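Local coordinates for protein mevalonate kinase, putative (Leishmania major, PDB 2HFS) that probably catalyses the ATP-dependent phosphorylation of (R)-mevalonate to (R)-5-phosphomevalonate, an early step of isoprenoid and sterol biosynthesis, at residues S42-G54 and S117-L129. Numbering follows the deposited sequence.
Sequences SEYTECRLEINPG and SDVVAFSRALSEL
T45, C47 and L49 project from one face of strand 43-52 onto S117, A121, A125 and L129 of helix 117-129, packing this helix on the mixed sheet of the N-terminal domain of the GHMP kinase fold. The two segments run in roughly the same direction, their axes 35° apart and 7.0 Å at closest approach. Small residues on the helix allow this closeness: CA of C47 lies 5.2 Å from CA of A121.

The van der Waals contacts proceed stepwise along the helix. T45 sets its CB and OG1 against CB of S117, whose own hydroxyl is hydrogen-bonded to the backbone of Y19. The methyl of A121 faces the strand backbone, with its CB 3.4 Å from the carbonyl oxygen of T45. C47 follows, its CB resting on A121 and its SG reaching CB of A125 at 3.8 Å. L49 divides its branches, CD1 lying against A125 and L126 while CD2 is directed to F122. At the far end CD1 of L129 lies near the carbonyl oxygen of L49, while its CD2 loosely approaches CB of L49 and CG2 of I51 at the margin of the interface.

F122 contributes by its ring although its CB points away from the strand. With CG anti to the backbone N (chi1 -172°), the ring swings back far enough for CD1 to touch SG of C47, an oblique sulfur-aromatic contact 5.3 Å from SG to the ring centroid. V85 and L86 of helix 70-88 also touch this ring, while I102, M100 and L98 of strand 97-103 pack on T45, C47 and L129. Within the helix, CD1 of L126 sits over the centre of one face of the F122 ring, while CD2 of L49 approaches the ring edge near its plane, 4.1 Å from CE1 of F122.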
ATOM      1  N   SER A  42       2.014  -9.851   1.929  1.00  9.58           N
ATOM      2  CA  SER A  42       1.204 -11.016   2.342  1.00  9.92           C
ATOM      3  C   SER A  42       0.203 -10.624   3.393  1.00  8.73           C
ATOM      4  O   SER A  42      -0.877 -11.215   3.491  1.00  8.76           O
ATOM      5  CB  SER A  42       2.082 -12.114   2.966  1.00  9.15           C
ATOM      6  OG  SER A  42       2.996 -12.647   2.048  1.00 15.70           O
ATOM      7  N   GLU A  43       0.615  -9.669   4.216  1.00  7.72           N
ATOM      8  CA  GLU A  43      -0.128  -9.221   5.394  1.00  7.44           C
ATOM      9  C   GLU A  43      -1.368  -8.475   4.945  1.00  7.65           C
ATOM     10  O   GLU A  43      -1.311  -7.705   3.997  1.00  7.61           O
ATOM     11  CB  GLU A  43       0.779  -8.329   6.248  1.00  8.40           C
ATOM     12  CG  GLU A  43       1.864  -9.116   6.997  1.00  9.10           C
ATOM     13  CD  GLU A  43       3.078  -9.579   6.182  1.00 13.56           C
ATOM     14  OE1 GLU A  43       3.326  -9.130   5.044  1.00  9.71           O
ATOM     15  OE2 GLU A  43       3.841 -10.408   6.723  1.00 13.65           O
ATOM     16  N   TYR A  44      -2.488  -8.714   5.609  1.00  7.49           N
ATOM     17  CA  TYR A  44      -3.779  -8.399   5.004  1.00  8.29           C
ATOM     18  C   TYR A  44      -4.764  -7.920   6.030  1.00  7.41           C
ATOM     19  O   TYR A  44      -4.565  -8.087   7.245  1.00  5.67           O
ATOM     20  CB  TYR A  44      -4.343  -9.647   4.305  1.00  9.24           C
ATOM     21  CG  TYR A  44      -4.538 -10.800   5.244  1.00  8.99           C
ATOM     22  CD1 TYR A  44      -5.765 -10.998   5.889  1.00 10.47           C
ATOM     23  CD2 TYR A  44      -3.493 -11.688   5.514  1.00  8.16           C
ATOM     24  CE1 TYR A  44      -5.952 -12.047   6.770  1.00  9.27           C
ATOM     25  CE2 TYR A  44      -3.668 -12.755   6.404  1.00 11.04           C
ATOM     26  CZ  TYR A  44      -4.892 -12.918   7.028  1.00 10.61           C
ATOM     27  OH  TYR A  44      -5.087 -13.960   7.888  1.00  9.85           O
ATOM     28  N   THR A  45      -5.834  -7.314   5.529  1.00  6.69           N
ATOM     29  CA  THR A  45      -6.970  -6.965   6.349  1.00  8.45           C
ATOM     30  C   THR A  45      -8.091  -7.923   5.905  1.00  9.10           C
ATOM     31  O   THR A  45      -8.296  -8.142   4.686  1.00  8.33           O
ATOM     32  CB  THR A  45      -7.360  -5.491   6.083  1.00  9.38           C
ATOM     33  OG1 THR A  45      -6.382  -4.619   6.685  1.00  6.90           O
ATOM     34  CG2 THR A  45      -8.646  -5.126   6.787  1.00 10.76           C
ATOM     35  N   GLU A  46      -8.768  -8.531   6.879  1.00  7.63           N
ATOM     36  CA  GLU A  46      -9.900  -9.431   6.581  1.00  8.75           C
ATOM     37  C   GLU A  46     -11.243  -8.816   7.000  1.00  8.99           C
ATOM     38  O   GLU A  46     -11.320  -8.137   8.039  1.00  8.09           O
ATOM     39  CB  GLU A  46      -9.682 -10.795   7.240  1.00  9.62           C
ATOM     40  CG  GLU A  46     -10.900 -11.716   7.129  1.00 12.08           C
ATOM     41  CD  GLU A  46     -10.682 -13.103   7.709  1.00 15.12           C
ATOM     42  OE1 GLU A  46      -9.859 -13.252   8.637  1.00 18.62           O
ATOM     43  OE2 GLU A  46     -11.353 -14.046   7.225  1.00 19.15           O
ATOM     44  N   CYS A  47     -12.276  -9.018   6.172  1.00  9.29           N
ATOM     45  CA  CYS A  47     -13.640  -8.587   6.474  1.00  9.55           C
ATOM     46  C   CYS A  47     -14.560  -9.816   6.553  1.00 10.80           C
ATOM     47  O   CYS A  47     -14.533 -10.694   5.672  1.00  9.64           O
ATOM     48  CB  CYS A  47     -14.150  -7.573   5.432  1.00 10.39           C
ATOM     49  SG  CYS A  47     -15.914  -7.199   5.604  1.00 11.17           S
ATOM     50  N   ARG A  48     -15.343  -9.881   7.629  1.00 10.75           N
ATOM     51  CA  ARG A  48     -16.373 -10.894   7.815  1.00 12.15           C
ATOM     52  C   ARG A  48     -17.688 -10.149   7.930  1.00 11.87           C
ATOM     53  O   ARG A  48     -17.757  -9.088   8.585  1.00 11.18           O
ATOM     54  CB  ARG A  48     -16.150 -11.681   9.112  1.00 12.22           C
ATOM     55  CG  ARG A  48     -14.955 -12.615   9.153  1.00 12.50           C
ATOM     56  CD  ARG A  48     -14.768 -13.338  10.513  1.00 16.66           C
ATOM     57  NE  ARG A  48     -15.778 -14.380  10.714  1.00 24.18           N
ATOM     58  CZ  ARG A  48     -15.659 -15.442  11.522  1.00 25.76           C
ATOM     59  NH1 ARG A  48     -14.552 -15.639  12.230  1.00 24.70           N
ATOM     60  NH2 ARG A  48     -16.655 -16.319  11.608  1.00 23.42           N
ATOM     61  N   LEU A  49     -18.717 -10.717   7.312  1.00 10.75           N
ATOM     62  CA  LEU A  49     -20.050 -10.147   7.297  1.00  9.71           C
ATOM     63  C   LEU A  49     -21.104 -11.158   7.733  1.00 10.21           C
ATOM     64  O   LEU A  49     -20.962 -12.345   7.491  1.00  9.44           O
ATOM     65  CB  LEU A  49     -20.392  -9.688   5.881  1.00 11.02           C
ATOM     66  CG  LEU A  49     -19.567  -8.553   5.284  1.00  9.55           C
ATOM     67  CD1 LEU A  49     -20.077  -8.330   3.869  1.00  6.57           C
ATOM     68  CD2 LEU A  49     -19.720  -7.268   6.114  1.00  7.21           C
ATOM     69  N   GLU A  50     -22.153 -10.666   8.377  1.00 10.50           N
ATOM     70  CA  GLU A  50     -23.363 -11.443   8.587  1.00 10.96           C
ATOM     71  C   GLU A  50     -24.584 -10.545   8.644  1.00 11.19           C
ATOM     72  O   GLU A  50     -24.480  -9.358   8.958  1.00 10.68           O
ATOM     73  CB  GLU A  50     -23.250 -12.266   9.848  1.00 12.92           C
ATOM     74  CG  GLU A  50     -22.956 -11.447  11.084  1.00 15.61           C
ATOM     75  CD  GLU A  50     -22.818 -12.354  12.277  1.00 17.65           C
ATOM     76  OE1 GLU A  50     -21.764 -13.007  12.405  1.00 18.63           O
ATOM     77  OE2 GLU A  50     -23.781 -12.437  13.050  1.00 17.08           O
ATOM     78  N   ILE A  51     -25.735 -11.123   8.334  1.00 12.05           N
ATOM     79  CA  ILE A  51     -26.996 -10.393   8.318  1.00 13.43           C
ATOM     80  C   ILE A  51     -27.359  -9.914   9.710  1.00 12.67           C
ATOM     81  O   ILE A  51     -26.963 -10.530  10.707  1.00 13.53           O
ATOM     82  CB  ILE A  51     -28.110 -11.241   7.635  1.00 12.71           C
ATOM     83  CG1 ILE A  51     -28.362 -12.565   8.371  1.00 18.24           C
ATOM     84  CG2 ILE A  51     -27.732 -11.519   6.179  1.00 16.00           C
ATOM     85  CD1 ILE A  51     -29.491 -13.424   7.734  1.00 16.67           C
ATOM     86  N   ASN A  52     -28.038  -8.773   9.780  1.00 12.12           N
ATOM     87  CA  ASN A  52     -28.459  -8.196  11.052  1.00 12.70           C
ATOM     88  C   ASN A  52     -29.962  -7.953  10.931  1.00 13.26           C
ATOM     89  O   ASN A  52     -30.383  -6.861  10.598  1.00 13.60           O
ATOM     90  CB  ASN A  52     -27.676  -6.896  11.320  1.00 12.66           C
ATOM     91  CG  ASN A  52     -27.485  -6.602  12.819  1.00 14.09           C
ATOM     92  OD1 ASN A  52     -27.681  -7.468  13.674  1.00 12.74           O
ATOM     93  ND2 ASN A  52     -27.074  -5.385  13.124  1.00 14.81           N
ATOM     94  N   PRO A  53     -30.776  -8.996  11.117  1.00 12.88           N
ATOM     95  CA  PRO A  53     -32.212  -8.870  10.852  1.00 14.92           C
ATOM     96  C   PRO A  53     -32.829  -7.815  11.747  1.00 16.37           C
ATOM     97  O   PRO A  53     -32.475  -7.729  12.922  1.00 17.30           O
ATOM     98  CB  PRO A  53     -32.751 -10.253  11.191  1.00 14.63           C
ATOM     99  CG  PRO A  53     -31.612 -11.122  11.039  1.00 11.65           C
ATOM    100  CD  PRO A  53     -30.435 -10.350  11.587  1.00 13.61           C
ATOM    101  N   GLY A  54     -33.689  -6.976  11.169  1.00 16.71           N
ATOM    102  CA  GLY A  54     -34.399  -5.943  11.912  1.00 19.29           C
ATOM    103  C   GLY A  54     -33.614  -4.690  12.251  1.00 19.77           C
ATOM    104  O   GLY A  54     -34.198  -3.706  12.701  1.00 20.76           O
ATOM    105  N   SER A 117      -7.001  -1.842   1.394  1.00  9.26           N
ATOM    106  CA  SER A 117      -7.129  -3.216   1.942  1.00  8.84           C
ATOM    107  C   SER A 117      -8.495  -3.404   2.568  1.00  8.67           C
ATOM    108  O   SER A 117      -9.107  -4.475   2.420  1.00  7.45           O
ATOM    109  CB  SER A 117      -6.042  -3.546   2.975  1.00  8.58           C
ATOM    110  OG  SER A 117      -4.781  -2.990   2.616  1.00 11.78           O
ATOM    111  N   ASP A 118      -8.950  -2.349   3.250  1.00  7.77           N
ATOM    112  CA  ASP A 118     -10.300  -2.266   3.841  1.00  8.58           C
ATOM    113  C   ASP A 118     -11.375  -2.456   2.770  1.00  8.45           C
ATOM    114  O   ASP A 118     -12.152  -3.429   2.843  1.00 10.04           O
ATOM    115  CB  ASP A 118     -10.435  -0.929   4.581  1.00  7.94           C
ATOM    116  CG  ASP A 118     -11.788  -0.736   5.282  1.00  9.45           C
ATOM    117  OD1 ASP A 118     -12.680  -1.610   5.218  1.00 14.93           O
ATOM    118  OD2 ASP A 118     -12.021   0.293   5.938  1.00 15.91           O
ATOM    119  N   VAL A 119     -11.419  -1.565   1.773  1.00  8.90           N
ATOM    120  CA  VAL A 119     -12.478  -1.657   0.753  1.00  9.40           C
ATOM    121  C   VAL A 119     -12.343  -2.906  -0.110  1.00  9.81           C
ATOM    122  O   VAL A 119     -13.346  -3.423  -0.574  1.00  8.84           O
ATOM    123  CB  VAL A 119     -12.683  -0.378  -0.122  1.00 11.59           C
ATOM    124  CG1 VAL A 119     -13.304   0.747   0.712  1.00 10.67           C
ATOM    125  CG2 VAL A 119     -11.374   0.101  -0.788  1.00 12.43           C
ATOM    126  N   VAL A 120     -11.120  -3.418  -0.286  1.00  8.34           N
ATOM    127  CA  VAL A 120     -10.973  -4.664  -1.040  1.00  7.72           C
ATOM    128  C   VAL A 120     -11.613  -5.817  -0.268  1.00  8.25           C
ATOM    129  O   VAL A 120     -12.469  -6.531  -0.802  1.00  7.92           O
ATOM    130  CB  VAL A 120      -9.507  -4.969  -1.416  1.00  7.46           C
ATOM    131  CG1 VAL A 120      -9.347  -6.404  -1.893  1.00  5.80           C
ATOM    132  CG2 VAL A 120      -9.027  -3.985  -2.507  1.00  8.54           C
ATOM    133  N   ALA A 121     -11.224  -5.975   0.999  1.00  6.61           N
ATOM    134  CA  ALA A 121     -11.755  -7.059   1.830  1.00  6.98           C
ATOM    135  C   ALA A 121     -13.287  -7.005   1.888  1.00  6.18           C
ATOM    136  O   ALA A 121     -13.968  -8.035   1.738  1.00  6.45           O
ATOM    137  CB  ALA A 121     -11.152  -6.982   3.234  1.00  6.87           C
ATOM    138  N   PHE A 122     -13.815  -5.799   2.070  1.00  7.38           N
ATOM    139  CA  PHE A 122     -15.260  -5.540   2.102  1.00  9.19           C
ATOM    140  C   PHE A 122     -15.968  -5.976   0.808  1.00  9.35           C
ATOM    141  O   PHE A 122     -16.978  -6.676   0.866  1.00  8.48           O
ATOM    142  CB  PHE A 122     -15.488  -4.039   2.390  1.00  8.60           C
ATOM    143  CG  PHE A 122     -16.930  -3.660   2.639  1.00 11.35           C
ATOM    144  CD1 PHE A 122     -17.805  -4.520   3.288  1.00 11.61           C
ATOM    145  CD2 PHE A 122     -17.400  -2.417   2.207  1.00 12.05           C
ATOM    146  CE1 PHE A 122     -19.159  -4.139   3.518  1.00 13.94           C
ATOM    147  CE2 PHE A 122     -18.732  -2.023   2.431  1.00  9.54           C
ATOM    148  CZ  PHE A 122     -19.607  -2.883   3.091  1.00 10.60           C
ATOM    149  N   SER A 123     -15.439  -5.545  -0.343  1.00  8.83           N
ATOM    150  CA  SER A 123     -15.973  -5.919  -1.648  1.00  9.45           C
ATOM    151  C   SER A 123     -16.024  -7.426  -1.826  1.00  8.70           C
ATOM    152  O   SER A 123     -17.008  -7.960  -2.329  1.00 10.17           O
ATOM    153  CB  SER A 123     -15.144  -5.278  -2.754  1.00  8.69           C
ATOM    154  OG  SER A 123     -15.292  -3.861  -2.699  1.00  8.14           O
ATOM    155  N   ARG A 124     -14.949  -8.102  -1.431  1.00  9.26           N
ATOM    156  CA  ARG A 124     -14.883  -9.557  -1.481  1.00  9.36           C
ATOM    157  C   ARG A 124     -15.934 -10.214  -0.582  1.00 10.08           C
ATOM    158  O   ARG A 124     -16.621 -11.132  -1.014  1.00  8.60           O
ATOM    159  CB  ARG A 124     -13.469 -10.049  -1.125  1.00  8.06           C
ATOM    160  CG  ARG A 124     -12.416  -9.779  -2.226  1.00  8.11           C
ATOM    161  CD  ARG A 124     -11.135 -10.610  -2.078  1.00 11.19           C
ATOM    162  NE  ARG A 124     -10.124 -10.295  -3.090  1.00  9.93           N
ATOM    163  CZ  ARG A 124     -10.178 -10.676  -4.362  1.00 11.67           C
ATOM    164  NH1 ARG A 124     -11.210 -11.389  -4.826  1.00 11.70           N
ATOM    165  NH2 ARG A 124      -9.202 -10.327  -5.184  1.00  9.58           N
ATOM    166  N   ALA A 125     -16.061  -9.736   0.658  1.00  9.35           N
ATOM    167  CA  ALA A 125     -17.066 -10.288   1.592  1.00  9.68           C
ATOM    168  C   ALA A 125     -18.492 -10.072   1.109  1.00  8.19           C
ATOM    169  O   ALA A 125     -19.328 -10.960   1.263  1.00  8.58           O
ATOM    170  CB  ALA A 125     -16.886  -9.708   2.980  1.00  8.63           C
ATOM    171  N   LEU A 126     -18.768  -8.894   0.550  1.00  7.85           N
ATOM    172  CA  LEU A 126     -20.068  -8.611  -0.051  1.00  9.36           C
ATOM    173  C   LEU A 126     -20.318  -9.573  -1.209  1.00  9.36           C
ATOM    174  O   LEU A 126     -21.428 -10.137  -1.336  1.00  7.38           O
ATOM    175  CB  LEU A 126     -20.162  -7.148  -0.520  1.00  9.60           C
ATOM    176  CG  LEU A 126     -20.205  -6.080   0.585  1.00 13.02           C
ATOM    177  CD1 LEU A 126     -19.997  -4.670  -0.017  1.00 13.20           C
ATOM    178  CD2 LEU A 126     -21.534  -6.140   1.355  1.00 13.41           C
ATOM    179  N   SER A 127     -19.297  -9.767  -2.050  1.00  8.91           N
ATOM    180  CA  SER A 127     -19.431 -10.713  -3.145  1.00  9.76           C
ATOM    181  C   SER A 127     -19.832 -12.073  -2.595  1.00 10.86           C
ATOM    182  O   SER A 127     -20.738 -12.722  -3.129  1.00 11.00           O
ATOM    183  CB  SER A 127     -18.128 -10.834  -3.944  1.00 10.48           C
ATOM    184  OG  SER A 127     -18.299 -11.736  -5.032  1.00 13.02           O
ATOM    185  N   GLU A 128     -19.177 -12.500  -1.516  1.00 10.86           N
ATOM    186  CA  GLU A 128     -19.561 -13.770  -0.913  1.00 10.96           C
ATOM    187  C   GLU A 128     -21.018 -13.759  -0.468  1.00 10.11           C
ATOM    188  O   GLU A 128     -21.800 -14.614  -0.876  1.00 12.51           O
ATOM    189  CB  GLU A 128     -18.677 -14.177   0.262  1.00 10.96           C
ATOM    190  CG  GLU A 128     -19.102 -15.533   0.812  1.00 10.17           C
ATOM    191  CD  GLU A 128     -18.211 -16.115   1.884  1.00 13.11           C
ATOM    192  OE1 GLU A 128     -17.105 -15.604   2.106  1.00 10.03           O
ATOM    193  OE2 GLU A 128     -18.636 -17.116   2.507  1.00  9.19           O
ATOM    194  N   LEU A 129     -21.378 -12.784   0.363  1.00 12.82           N
ATOM    195  CA  LEU A 129     -22.644 -12.829   1.067  1.00 12.20           C
ATOM    196  C   LEU A 129     -23.814 -12.673   0.111  1.00 11.34           C
ATOM    197  O   LEU A 129     -24.847 -13.322   0.279  1.00 12.67           O
ATOM    198  CB  LEU A 129     -22.692 -11.752   2.138  1.00 13.67           C
ATOM    199  CG  LEU A 129     -23.754 -11.991   3.220  1.00 11.65           C
ATOM    200  CD1 LEU A 129     -23.147 -12.858   4.298  1.00 12.82           C
ATOM    201  CD2 LEU A 129     -24.169 -10.667   3.808  1.00 15.59           C
TER